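Local coordinates for penaeus monodon metallodensovirus major capsid protein (PDB 6WH7) that forms the shell of a shrimp densovirus, sixty copies of its jelly-roll fold assembling into an icosahedral parvoviral capsid, at residues N86-Y91 against I297-R302; A115-R120 against L318-D323; T122-T127 against R266-H271; L224-W229 against M246-T251. All blocks are in the same frame, centred on the assembly; numbering follows the deposited sequence.

Contact 1: residues N86-Y91 against I297-R302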
loop_
_atom_site.group_PDB
_atom_site.type_symbol
_atom_site.label_atom_id
_atom_site.label_comp_id
_atom_site.label_asym_id
_atom_site.label_seq_id
_atom_site.Cartn_x
_atom_site.Cartn_y
_atom_site.Cartn_z
ATOM N N ASN A 86 94.868 -4.937 16.992
ATOM C CA ASN A 86 94.729 -6.331 16.625
ATOM C C ASN A 86 95.446 -7.265 17.579
ATOM O O ASN A 86 95.462 -8.471 17.345
ATOM C CB ASN A 86 95.193 -6.563 15.185
ATOM C CG ASN A 86 96.604 -6.128 14.944
ATOM O OD1 ASN A 86 97.164 -5.345 15.700
ATOM N ND2 ASN A 86 97.201 -6.644 13.884
ATOM N N VAL A 87 96.012 -6.743 18.654
ATOM C CA VAL A 87 96.739 -7.533 19.632
ATOM C C VAL A 87 95.820 -7.793 20.815
ATOM O O VAL A 87 95.155 -6.874 21.302
ATOM C CB VAL A 87 98.019 -6.807 20.071
ATOM C CG1 VAL A 87 98.794 -7.633 21.061
ATOM C CG2 VAL A 87 98.853 -6.466 18.871
ATOM N N MET A 88 95.764 -9.048 21.265
ATOM C CA MET A 88 94.978 -9.375 22.451
ATOM C C MET A 88 95.451 -8.587 23.658
ATOM O O MET A 88 94.640 -8.109 24.455
ATOM C CB MET A 88 95.056 -10.873 22.739
ATOM C CG MET A 88 94.303 -11.755 21.785
ATOM S SD MET A 88 92.530 -11.537 21.892
ATOM C CE MET A 88 92.232 -12.198 23.522
ATOM N N ARG A 89 96.763 -8.436 23.804
ATOM C CA ARG A 89 97.337 -7.744 24.949
ATOM C C ARG A 89 96.873 -6.303 25.048
ATOM O O ARG A 89 96.933 -5.710 26.127
ATOM C CB ARG A 89 98.850 -7.806 24.838
ATOM C CG ARG A 89 99.584 -7.277 26.008
ATOM C CD ARG A 89 101.044 -7.347 25.740
ATOM N NE ARG A 89 101.504 -8.719 25.593
ATOM C CZ ARG A 89 101.914 -9.466 26.606
ATOM N NH1 ARG A 89 101.934 -8.961 27.829
ATOM N NH2 ARG A 89 102.319 -10.707 26.399
ATOM N N PHE A 90 96.397 -5.736 23.946
ATOM C CA PHE A 90 95.963 -4.349 23.927
ATOM C C PHE A 90 94.702 -4.153 24.754
ATOM O O PHE A 90 94.572 -3.163 25.476
ATOM C CB PHE A 90 95.757 -3.938 22.471
ATOM C CG PHE A 90 95.280 -2.535 22.273
ATOM C CD1 PHE A 90 96.142 -1.472 22.413
ATOM C CD2 PHE A 90 93.992 -2.287 21.855
ATOM C CE1 PHE A 90 95.711 -0.194 22.199
ATOM C CE2 PHE A 90 93.563 -1.015 21.636
ATOM C CZ PHE A 90 94.421 0.033 21.808
ATOM N N TYR A 91 93.752 -5.073 24.638
ATOM C CA TYR A 91 92.449 -4.929 25.266
ATOM C C TYR A 91 92.391 -5.412 26.707
ATOM O O TYR A 91 91.810 -4.745 27.566
ATOM C CB TYR A 91 91.424 -5.675 24.431
ATOM C CG TYR A 91 91.314 -5.118 23.056
ATOM C CD1 TYR A 91 90.445 -4.086 22.782
ATOM C CD2 TYR A 91 92.101 -5.602 22.033
ATOM C CE1 TYR A 91 90.345 -3.571 21.530
ATOM C CE2 TYR A 91 92.006 -5.092 20.780
ATOM C CZ TYR A 91 91.124 -4.076 20.530
ATOM O OH TYR A 91 91.017 -3.551 19.271
ATOM N N ILE A 297 87.042 -5.668 25.390
ATOM C CA ILE A 297 87.071 -6.998 24.805
ATOM C C ILE A 297 86.047 -7.844 25.538
ATOM O O ILE A 297 86.042 -7.888 26.770
ATOM C CB ILE A 297 88.477 -7.621 24.871
ATOM C CG1 ILE A 297 88.485 -8.985 24.194
ATOM C CG2 ILE A 297 88.989 -7.682 26.295
ATOM C CD1 ILE A 297 89.850 -9.502 23.941
ATOM N N GLU A 298 85.164 -8.483 24.789
ATOM C CA GLU A 298 84.050 -9.231 25.349
ATOM C C GLU A 298 84.370 -10.711 25.255
ATOM O O GLU A 298 84.371 -11.271 24.166
ATOM C CB GLU A 298 82.762 -8.922 24.599
ATOM C CG GLU A 298 82.299 -7.500 24.704
ATOM C CD GLU A 298 81.042 -7.256 23.908
ATOM O OE1 GLU A 298 80.634 -8.166 23.158
ATOM O OE2 GLU A 298 80.460 -6.158 24.022
ATOM N N PHE A 299 84.596 -11.359 26.385
ATOM C CA PHE A 299 84.906 -12.779 26.376
ATOM C C PHE A 299 83.675 -13.635 26.602
ATOM O O PHE A 299 82.770 -13.267 27.348
ATOM C CB PHE A 299 85.943 -13.115 27.437
ATOM C CG PHE A 299 87.309 -12.635 27.118
ATOM C CD1 PHE A 299 88.160 -13.409 26.365
ATOM C CD2 PHE A 299 87.752 -11.420 27.581
ATOM C CE1 PHE A 299 89.419 -12.982 26.082
ATOM C CE2 PHE A 299 89.009 -10.995 27.300
ATOM C CZ PHE A 299 89.846 -11.775 26.550
ATOM N N GLU A 300 83.643 -14.775 25.933
ATOM C CA GLU A 300 82.784 -15.880 26.314
ATOM C C GLU A 300 83.632 -16.926 27.008
ATOM O O GLU A 300 84.731 -17.243 26.554
ATOM C CB GLU A 300 82.094 -16.506 25.108
ATOM C CG GLU A 300 81.049 -15.645 24.476
ATOM C CD GLU A 300 80.465 -16.281 23.243
ATOM O OE1 GLU A 300 81.012 -17.300 22.783
ATOM O OE2 GLU A 300 79.454 -15.761 22.733
ATOM N N PHE A 301 83.133 -17.455 28.111
ATOM C CA PHE A 301 83.818 -18.553 28.759
ATOM C C PHE A 301 82.827 -19.655 29.073
ATOM O O PHE A 301 81.612 -19.491 28.979
ATOM C CB PHE A 301 84.570 -18.106 30.015
ATOM C CG PHE A 301 83.709 -17.497 31.070
ATOM C CD1 PHE A 301 83.200 -18.265 32.092
ATOM C CD2 PHE A 301 83.421 -16.148 31.050
ATOM C CE1 PHE A 301 82.431 -17.701 33.068
ATOM C CE2 PHE A 301 82.644 -15.584 32.021
ATOM C CZ PHE A 301 82.154 -16.354 33.033
ATOM N N ARG A 302 83.385 -20.801 29.424
ATOM C CA ARG A 302 82.631 -22.028 29.557
ATOM C C ARG A 302 83.252 -22.834 30.682
ATOM O O ARG A 302 84.462 -22.782 30.901
ATOM C CB ARG A 302 82.616 -22.765 28.218
ATOM C CG ARG A 302 82.060 -24.131 28.254
ATOM C CD ARG A 302 81.993 -24.730 26.875
ATOM N NE ARG A 302 80.825 -24.296 26.127
ATOM C CZ ARG A 302 80.568 -24.666 24.882
ATOM N NH1 ARG A 302 81.416 -25.442 24.237
ATOM N NH2 ARG A 302 79.471 -24.256 24.278
#
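Met88 and Tyr91 reach from the short helix 88-92 onto Ile297 and Phe299 of strand 287-302, and both meet Ile297 crosswise, at about a right angle. Tyr91 does so with the root of its side chain: its CB lies 3.6 Å from Ile297 CB, and the same CB is 3.7 Å from Ile297 CG2. The phenol then leads off from the strand, its hydroxyl hydrogen-bonded to the backbone oxygen of Trp85, while Phe90 places CD2 3.5 Å above the plane of the Tyr91 ring, over its centre. Met88 behaves the other way round. Its chain bends twice (chi2 -67°, chi3 -68°), which curls the thioether down to the strand and brings CE within 3.6 Å of Ile297 CD1. In jelly-roll terms, strand 287-302 is the last strand of the BIDG sheet in chain order, and the helix belongs to the connection between strands C and D, as in other parvovirus capsids. Ile297 is thus gripped at its branch point and at its far methyl by two residues three apart in sequence. Two residues further along the strand, Phe299 comes at the methionine from the opposite direction, and its CZ stands 3.9 Å from Met88 CE.

Contact 2: residues A115-R120 against L318-D323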
loop_
_atom_site.group_PDB
_atom_site.type_symbol
_atom_site.label_atom_id
_atom_site.label_comp_id
_atom_site.label_asym_id
_atom_site.label_seq_id
_atom_site.Cartn_x
_atom_site.Cartn_y
_atom_site.Cartn_z
ATOM N N ALA A 115 90.939 -19.884 34.741
ATOM C CA ALA A 115 90.386 -20.905 35.616
ATOM C C ALA A 115 89.161 -21.578 35.020
ATOM O O ALA A 115 88.689 -22.574 35.571
ATOM C CB ALA A 115 90.026 -20.297 36.972
ATOM N N CYS A 116 88.630 -21.042 33.932
ATOM C CA CYS A 116 87.568 -21.680 33.181
ATOM C C CYS A 116 88.128 -22.843 32.380
ATOM O O CYS A 116 89.338 -22.977 32.198
ATOM C CB CYS A 116 86.913 -20.683 32.238
ATOM S SG CYS A 116 86.289 -19.235 33.052
ATOM N N LYS A 117 87.236 -23.711 31.912
ATOM C CA LYS A 117 87.696 -24.739 30.993
ATOM C C LYS A 117 88.094 -24.131 29.658
ATOM O O LYS A 117 89.137 -24.478 29.094
ATOM C CB LYS A 117 86.631 -25.805 30.783
ATOM C CG LYS A 117 87.184 -26.939 29.973
ATOM C CD LYS A 117 86.216 -28.041 29.742
ATOM C CE LYS A 117 86.844 -29.029 28.805
ATOM N NZ LYS A 117 88.076 -29.606 29.398
ATOM N N ALA A 118 87.283 -23.212 29.151
ATOM C CA ALA A 118 87.497 -22.600 27.855
ATOM C C ALA A 118 87.090 -21.142 27.917
ATOM O O ALA A 118 86.241 -20.754 28.719
ATOM C CB ALA A 118 86.690 -23.299 26.773
ATOM N N HIS A 119 87.704 -20.338 27.057
ATOM C CA HIS A 119 87.341 -18.940 26.922
ATOM C C HIS A 119 87.543 -18.534 25.478
ATOM O O HIS A 119 88.338 -19.133 24.756
ATOM C CB HIS A 119 88.159 -18.039 27.848
ATOM C CG HIS A 119 89.625 -18.077 27.578
ATOM N ND1 HIS A 119 90.216 -17.341 26.580
ATOM C CD2 HIS A 119 90.617 -18.783 28.161
ATOM C CE1 HIS A 119 91.513 -17.581 26.571
ATOM N NE2 HIS A 119 91.783 -18.453 27.520
ATOM N N ARG A 120 86.796 -17.524 25.057
ATOM C CA ARG A 120 86.851 -17.142 23.681
ATOM C C ARG A 120 86.699 -15.634 23.561
ATOM O O ARG A 120 85.868 -15.049 24.263
ATOM C CB ARG A 120 85.748 -17.892 22.936
ATOM C CG ARG A 120 85.654 -17.620 21.502
ATOM C CD ARG A 120 84.736 -18.605 20.853
ATOM N NE ARG A 120 83.378 -18.586 21.355
ATOM C CZ ARG A 120 82.493 -19.525 21.065
ATOM N NH1 ARG A 120 82.843 -20.526 20.281
ATOM N NH2 ARG A 120 81.265 -19.459 21.546
ATOM N N LEU A 318 90.391 -37.990 33.579
ATOM C CA LEU A 318 89.124 -38.064 32.870
ATOM C C LEU A 318 88.844 -36.849 32.004
ATOM O O LEU A 318 87.744 -36.741 31.458
ATOM C CB LEU A 318 87.983 -38.263 33.860
ATOM C CG LEU A 318 87.622 -39.697 34.227
ATOM C CD1 LEU A 318 88.779 -40.430 34.849
ATOM C CD2 LEU A 318 86.496 -39.629 35.204
ATOM N N ASN A 319 89.785 -35.920 31.894
ATOM C CA ASN A 319 89.638 -34.834 30.942
ATOM C C ASN A 319 89.363 -35.409 29.556
ATOM O O ASN A 319 90.065 -36.335 29.129
ATOM C CB ASN A 319 90.897 -33.973 30.901
ATOM C CG ASN A 319 90.695 -32.693 30.125
ATOM O OD1 ASN A 319 89.618 -32.107 30.148
ATOM N ND2 ASN A 319 91.724 -32.264 29.413
ATOM N N PRO A 320 88.357 -34.913 28.842
ATOM C CA PRO A 320 88.075 -35.447 27.511
ATOM C C PRO A 320 89.239 -35.218 26.569
ATOM O O PRO A 320 89.864 -34.160 26.571
ATOM C CB PRO A 320 86.844 -34.655 27.074
ATOM C CG PRO A 320 86.225 -34.217 28.307
ATOM C CD PRO A 320 87.328 -33.957 29.266
ATOM N N ALA A 321 89.536 -36.231 25.764
ATOM C CA ALA A 321 90.529 -36.051 24.722
ATOM C C ALA A 321 89.981 -35.272 23.543
ATOM O O ALA A 321 90.765 -34.697 22.782
ATOM C CB ALA A 321 91.058 -37.398 24.249
ATOM N N ASN A 322 88.666 -35.213 23.386
ATOM C CA ASN A 322 88.072 -34.471 22.287
ATOM C C ASN A 322 87.934 -32.996 22.596
ATOM O O ASN A 322 87.300 -32.275 21.823
ATOM C CB ASN A 322 86.721 -35.066 21.890
ATOM C CG ASN A 322 85.687 -34.958 22.974
ATOM O OD1 ASN A 322 85.994 -34.629 24.107
ATOM N ND2 ASN A 322 84.448 -35.269 22.633
ATOM N N ASP A 323 88.463 -32.542 23.733
ATOM C CA ASP A 323 88.698 -31.116 23.909
ATOM C C ASP A 323 89.499 -30.553 22.754
ATOM O O ASP A 323 89.297 -29.402 22.360
ATOM C CB ASP A 323 89.429 -30.851 25.219
ATOM C CG ASP A 323 88.559 -31.071 26.421
ATOM O OD1 ASP A 323 87.327 -31.163 26.261
ATOM O OD2 ASP A 323 89.106 -31.138 27.535
#
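Lys117 reaches across to Asp323 and forms a salt bridge, NZ lying 2.6 Å from Asp323 OD2. The ammonium nitrogen approaches that oxygen from above the carboxylate, 43° out of its plane, rather than within it. A second, weak hydrogen bond runs from Lys117 NZ to Asn319 OD1 at 3.0 Å. Glu305, outside the two segments, completes this first shell with a further salt bridge to the same nitrogen. The lysine chain is fully extended through its first three torsions and turns only at the last (chi4 61°), a bend that sets NZ among its acceptors and leaves CE alongside the Asp323 carboxylate as a consequence of the bridge.

The next shell accounts for the placement of both ends. Lys117 and Ala118 both face Arg302 in a classic beta bulge, an irregularity where strand 118-135 of the jelly roll begins. On the other side, Asn319 is the first residue beyond helix 312-318 to leave helical angles, and the turn through Pro320 brings Asp323 round to the lysine. Farther out, Arg352 of a neighbouring subunit packs on Lys117, so the site lies at a subunit interface.

Two carboxylates and an amide oxygen converging on one buried amine would be expected to favour the protonated lysine, whose charge would probably offset the repulsion between the acceptors gathered round it.

Contact 3: residues T122-T127 against R266-H271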
loop_
_atom_site.group_PDB
_atom_site.type_symbol
_atom_site.label_atom_id
_atom_site.label_comp_id
_atom_site.label_asym_id
_atom_site.label_seq_id
_atom_site.Cartn_x
_atom_site.Cartn_y
_atom_site.Cartn_z
ATOM N N THR A 122 85.539 -13.393 21.231
ATOM C CA THR A 122 84.381 -12.754 20.595
ATOM C C THR A 122 84.641 -11.301 20.204
ATOM O O THR A 122 85.677 -10.998 19.613
ATOM C CB THR A 122 83.137 -12.833 21.475
ATOM O OG1 THR A 122 83.346 -12.110 22.681
ATOM C CG2 THR A 122 82.849 -14.259 21.815
ATOM N N LYS A 123 83.732 -10.392 20.535
ATOM C CA LYS A 123 83.877 -9.013 20.089
ATOM C C LYS A 123 85.077 -8.342 20.744
ATOM O O LYS A 123 85.466 -8.665 21.864
ATOM C CB LYS A 123 82.621 -8.199 20.395
ATOM C CG LYS A 123 82.665 -6.799 19.820
ATOM C CD LYS A 123 81.530 -5.937 20.293
ATOM C CE LYS A 123 80.211 -6.392 19.722
ATOM N NZ LYS A 123 79.091 -5.544 20.201
ATOM N N VAL A 124 85.669 -7.397 20.021
ATOM C CA VAL A 124 86.758 -6.585 20.544
ATOM C C VAL A 124 86.616 -5.206 19.920
ATOM O O VAL A 124 86.146 -5.067 18.792
ATOM C CB VAL A 124 88.129 -7.226 20.233
ATOM C CG1 VAL A 124 88.597 -6.911 18.825
ATOM C CG2 VAL A 124 89.120 -6.870 21.253
ATOM N N GLY A 125 86.982 -4.177 20.663
ATOM C CA GLY A 125 86.793 -2.834 20.161
ATOM C C GLY A 125 87.424 -1.806 21.069
ATOM O O GLY A 125 87.749 -2.081 22.225
ATOM N N TYR A 126 87.592 -0.609 20.519
ATOM C CA TYR A 126 88.147 0.501 21.274
ATOM C C TYR A 126 87.484 1.792 20.828
ATOM O O TYR A 126 86.907 1.879 19.747
ATOM C CB TYR A 126 89.663 0.594 21.115
ATOM C CG TYR A 126 90.141 1.018 19.755
ATOM C CD1 TYR A 126 90.450 2.337 19.492
ATOM C CD2 TYR A 126 90.275 0.104 18.730
ATOM C CE1 TYR A 126 90.885 2.726 18.261
ATOM C CE2 TYR A 126 90.707 0.493 17.495
ATOM C CZ TYR A 126 91.013 1.803 17.268
ATOM O OH TYR A 126 91.446 2.193 16.030
ATOM N N THR A 127 87.566 2.798 21.688
ATOM C CA THR A 127 86.968 4.097 21.430
ATOM C C THR A 127 88.004 5.180 21.653
ATOM O O THR A 127 88.657 5.212 22.695
ATOM C CB THR A 127 85.761 4.349 22.331
ATOM O OG1 THR A 127 84.764 3.353 22.089
ATOM C CG2 THR A 127 85.172 5.699 22.040
ATOM N N ARG A 266 88.657 -13.662 8.321
ATOM C CA ARG A 266 88.227 -12.565 9.169
ATOM C C ARG A 266 89.484 -11.936 9.740
ATOM O O ARG A 266 90.269 -12.613 10.405
ATOM C CB ARG A 266 87.301 -13.047 10.280
ATOM C CG ARG A 266 86.625 -11.942 11.034
ATOM C CD ARG A 266 85.873 -12.504 12.202
ATOM N NE ARG A 266 84.802 -13.396 11.797
ATOM C CZ ARG A 266 83.555 -13.012 11.572
ATOM N NH1 ARG A 266 83.214 -11.745 11.732
ATOM N NH2 ARG A 266 82.649 -13.897 11.205
ATOM N N GLY A 267 89.679 -10.653 9.476
ATOM C CA GLY A 267 90.874 -9.982 9.936
ATOM C C GLY A 267 90.550 -8.547 10.262
ATOM O O GLY A 267 89.445 -8.069 10.011
ATOM N N MET A 268 91.520 -7.860 10.843
ATOM C CA MET A 268 91.347 -6.466 11.214
ATOM C C MET A 268 92.298 -5.588 10.433
ATOM O O MET A 268 93.487 -5.887 10.336
ATOM C CB MET A 268 91.545 -6.256 12.710
ATOM C CG MET A 268 90.456 -6.885 13.507
ATOM S SD MET A 268 90.390 -6.326 15.196
ATOM C CE MET A 268 91.728 -7.212 15.828
ATOM N N ALA A 269 91.764 -4.507 9.891
ATOM C CA ALA A 269 92.561 -3.568 9.133
ATOM C C ALA A 269 93.466 -2.769 10.057
ATOM O O ALA A 269 93.212 -2.630 11.256
ATOM C CB ALA A 269 91.662 -2.631 8.337
ATOM N N GLY A 270 94.553 -2.259 9.485
ATOM C CA GLY A 270 95.472 -1.451 10.260
ATOM C C GLY A 270 94.840 -0.135 10.620
ATOM O O GLY A 270 94.293 0.558 9.758
ATOM N N HIS A 271 94.881 0.210 11.896
ATOM C CA HIS A 271 94.435 1.518 12.335
ATOM C C HIS A 271 95.641 2.373 12.665
ATOM O O HIS A 271 96.603 1.906 13.276
ATOM C CB HIS A 271 93.484 1.445 13.522
ATOM C CG HIS A 271 92.149 0.870 13.181
ATOM N ND1 HIS A 271 91.146 0.726 14.110
ATOM C CD2 HIS A 271 91.662 0.375 12.023
ATOM C CE1 HIS A 271 90.086 0.197 13.531
ATOM N NE2 HIS A 271 90.376 -0.033 12.265
#
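Val124 and Tyr126 face Met268 and His271 across two chain segments that run in nearly the same direction (10° between CA 124 to 126 and CA 268 to 271), with Val124 CA 10.4 Å from Met268 CA and Tyr126 CA 11.0 Å from His271 CA. Too wide for backbone pairing, this spacing is that of two facing layers: strand 118-135 belongs to the BIDG sheet of the viral jelly roll and strand 270-274 to the CHEF sheet, and the contact lies in the interior between the sheets. A first torsion of 70° points the Tyr126 ring toward the facing sheet. At the far end of the ring, OH shares a hydrogen bond with His271 ND1 in which either atom could be the donor; the modelled separation of Tyr126 OH and His271 ND1, 2.4 Å, is too short to be taken literally at this resolution. Each ring meets the other at its rim, near its plane, and neither covers a face: the centroids are 5.6 Å apart and the planes make an angle of 57°. Trp85 stacks on His271, while Phe220 and His159 meet the imidazole edge-to-face, so aromatic neighbours box in its orientation. Closer to the start of both segments the contact turns apolar, and there a single branch of valine approaches a thioether, Val124 CG1 standing 4.1 Å from Met268 SD.

Contact 4: residues L224-W229 against M246-T251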
loop_
_atom_site.group_PDB
_atom_site.type_symbol
_atom_site.label_atom_id
_atom_site.label_comp_id
_atom_site.label_asym_id
_atom_site.label_seq_id
_atom_site.Cartn_x
_atom_site.Cartn_y
_atom_site.Cartn_z
ATOM N N LEU A 224 84.259 -11.389 16.495
ATOM C CA LEU A 224 84.880 -12.678 16.238
ATOM C C LEU A 224 83.811 -13.748 16.333
ATOM O O LEU A 224 83.144 -13.867 17.363
ATOM C CB LEU A 224 85.991 -12.973 17.243
ATOM C CG LEU A 224 87.401 -12.456 17.028
ATOM C CD1 LEU A 224 87.437 -10.969 17.122
ATOM C CD2 LEU A 224 88.278 -13.059 18.073
ATOM N N ASP A 225 83.641 -14.514 15.270
ATOM C CA ASP A 225 82.857 -15.740 15.333
ATOM C C ASP A 225 83.847 -16.878 15.149
ATOM O O ASP A 225 84.278 -17.163 14.032
ATOM C CB ASP A 225 81.773 -15.762 14.267
ATOM C CG ASP A 225 80.807 -16.904 14.448
ATOM O OD1 ASP A 225 80.904 -17.604 15.471
ATOM O OD2 ASP A 225 79.950 -17.107 13.566
ATOM N N LEU A 226 84.169 -17.549 16.240
ATOM C CA LEU A 226 85.093 -18.666 16.248
ATOM C C LEU A 226 84.285 -19.940 16.417
ATOM O O LEU A 226 83.365 -19.993 17.238
ATOM C CB LEU A 226 86.103 -18.524 17.388
ATOM C CG LEU A 226 87.105 -17.373 17.361
ATOM C CD1 LEU A 226 87.746 -17.204 18.700
ATOM C CD2 LEU A 226 88.179 -17.664 16.363
ATOM N N GLY A 227 84.597 -20.950 15.634
ATOM C CA GLY A 227 83.932 -22.194 15.927
ATOM C C GLY A 227 84.546 -22.964 17.060
ATOM O O GLY A 227 84.130 -24.088 17.348
ATOM N N PHE A 228 85.539 -22.384 17.720
ATOM C CA PHE A 228 86.337 -23.080 18.707
ATOM C C PHE A 228 86.606 -22.135 19.863
ATOM O O PHE A 228 86.295 -20.947 19.806
ATOM C CB PHE A 228 87.644 -23.588 18.105
ATOM C CG PHE A 228 88.538 -22.502 17.619
ATOM C CD1 PHE A 228 89.538 -22.006 18.416
ATOM C CD2 PHE A 228 88.356 -21.954 16.377
ATOM C CE1 PHE A 228 90.350 -21.020 17.970
ATOM C CE2 PHE A 228 89.164 -20.957 15.935
ATOM C CZ PHE A 228 90.163 -20.490 16.734
ATOM N N TRP A 229 87.182 -22.681 20.917
ATOM C CA TRP A 229 87.478 -21.967 22.142
ATOM C C TRP A 229 88.979 -21.987 22.377
ATOM O O TRP A 229 89.737 -22.576 21.612
ATOM C CB TRP A 229 86.729 -22.616 23.299
ATOM C CG TRP A 229 85.266 -22.498 23.164
ATOM C CD1 TRP A 229 84.470 -23.229 22.351
ATOM C CD2 TRP A 229 84.399 -21.674 23.935
ATOM N NE1 TRP A 229 83.165 -22.870 22.516
ATOM C CE2 TRP A 229 83.094 -21.922 23.495
ATOM C CE3 TRP A 229 84.601 -20.735 24.941
ATOM C CZ2 TRP A 229 81.999 -21.268 24.024
ATOM C CZ3 TRP A 229 83.518 -20.091 25.461
ATOM C CH2 TRP A 229 82.233 -20.357 25.007
ATOM N N MET A 246 98.215 -14.395 9.110
ATOM C CA MET A 246 97.992 -15.154 10.323
ATOM C C MET A 246 96.725 -15.986 10.227
ATOM O O MET A 246 95.833 -15.707 9.429
ATOM C CB MET A 246 97.930 -14.206 11.513
ATOM C CG MET A 246 96.779 -13.245 11.486
ATOM S SD MET A 246 96.998 -11.941 12.699
ATOM C CE MET A 246 97.939 -10.744 11.776
ATOM N N ASN A 247 96.664 -17.023 11.056
ATOM C CA ASN A 247 95.474 -17.844 11.188
ATOM C C ASN A 247 95.076 -17.944 12.654
ATOM O O ASN A 247 95.896 -17.787 13.557
ATOM C CB ASN A 247 95.661 -19.235 10.551
ATOM C CG ASN A 247 96.867 -19.970 11.065
ATOM O OD1 ASN A 247 97.279 -19.804 12.209
ATOM N ND2 ASN A 247 97.441 -20.804 10.219
ATOM N N ALA A 248 93.787 -18.199 12.873
ATOM C CA ALA A 248 93.202 -18.071 14.201
ATOM C C ALA A 248 93.535 -19.239 15.116
ATOM O O ALA A 248 93.662 -19.043 16.327
ATOM C CB ALA A 248 91.689 -17.920 14.088
ATOM N N VAL A 249 93.669 -20.446 14.586
ATOM C CA VAL A 249 93.946 -21.614 15.412
ATOM C C VAL A 249 95.450 -21.769 15.546
ATOM O O VAL A 249 96.198 -21.589 14.581
ATOM C CB VAL A 249 93.299 -22.884 14.827
ATOM C CG1 VAL A 249 91.830 -22.686 14.669
ATOM C CG2 VAL A 249 93.904 -23.255 13.510
ATOM N N GLY A 250 95.900 -22.076 16.754
ATOM C CA GLY A 250 97.318 -22.214 16.992
ATOM C C GLY A 250 97.774 -23.647 17.061
ATOM O O GLY A 250 98.974 -23.922 17.014
ATOM N N THR A 251 96.829 -24.569 17.172
ATOM C CA THR A 251 97.167 -25.973 17.311
ATOM C C THR A 251 97.531 -26.557 15.957
ATOM O O THR A 251 96.758 -26.462 15.001
ATOM C CB THR A 251 96.005 -26.747 17.920
ATOM O OG1 THR A 251 95.699 -26.214 19.210
ATOM C CG2 THR A 251 96.351 -28.209 18.062
#
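Phe228 meets Val249 and Ala248, and the three account for most of the surface hidden here. The phenylalanine ring is approached on one face by Val249 CG1, 3.7 Å from the ring centroid and 27° off the normal, which makes a CH-pi contact. That methyl sits toward the rim rather than over the middle: its nearest ring atoms include Phe228 CE2, 3.4 Å from Val249 CG1. Ala248 comes in at the edge instead, close to the ring plane, with CB 4.0 Å from Phe228 CZ. Its carbonyl oxygen lies near the same rim, Ala248 O being 3.8 Å from Phe228 CZ. With CG swung over its own backbone (chi1 63°), Phe228 turns its ring toward 246-251, which puts the valine methyl over a face and the alanine at the edge. Leu226 closes the other side: its CB lies 4.1 Å from the ring plane of Phe228, on the face opposite the valine, and its CD2 reaches Ala248 CB at 4.2 Å.

Outside the two segments, Phe230 meets the Phe228 ring edge-to-face, and Val260 touches both Phe228 and Val249. Asp367 of a neighbouring subunit packs on Val249.

No hydrogen bond joins the segments; the join is apolar, chiefly through the Phe228 ring. Both segments belong to the long connection between strands 218-222 and 270-274, the GH loop of the parvoviral jelly roll, here folded back on itself around a small apolar cluster.

How the contacts relate
From the N terminus, residues 86-91 come first and meet 297-302, so contact 1 closes a loop of some two hundred residues. Residues 115-120 lie inside that loop but find their partner, 318-323, beyond its end; contacts 1 and 2 therefore cross. Contact 3 opens immediately afterwards at 122-127 and shuts at 266-271, falling within both and joining the BIDG sheet to the CHEF sheet. Contact 4, between 224-229 and 246-251, is the innermost and the most local. Neighbouring strands 118-135 and 287-302 connect contacts 1, 2 and 3, and the Glu300-Arg120 salt bridge links the first two. Arg120 also makes a cation-pi contact with Trp229 and lies against the backbone of Phe228, bringing in the GH loop.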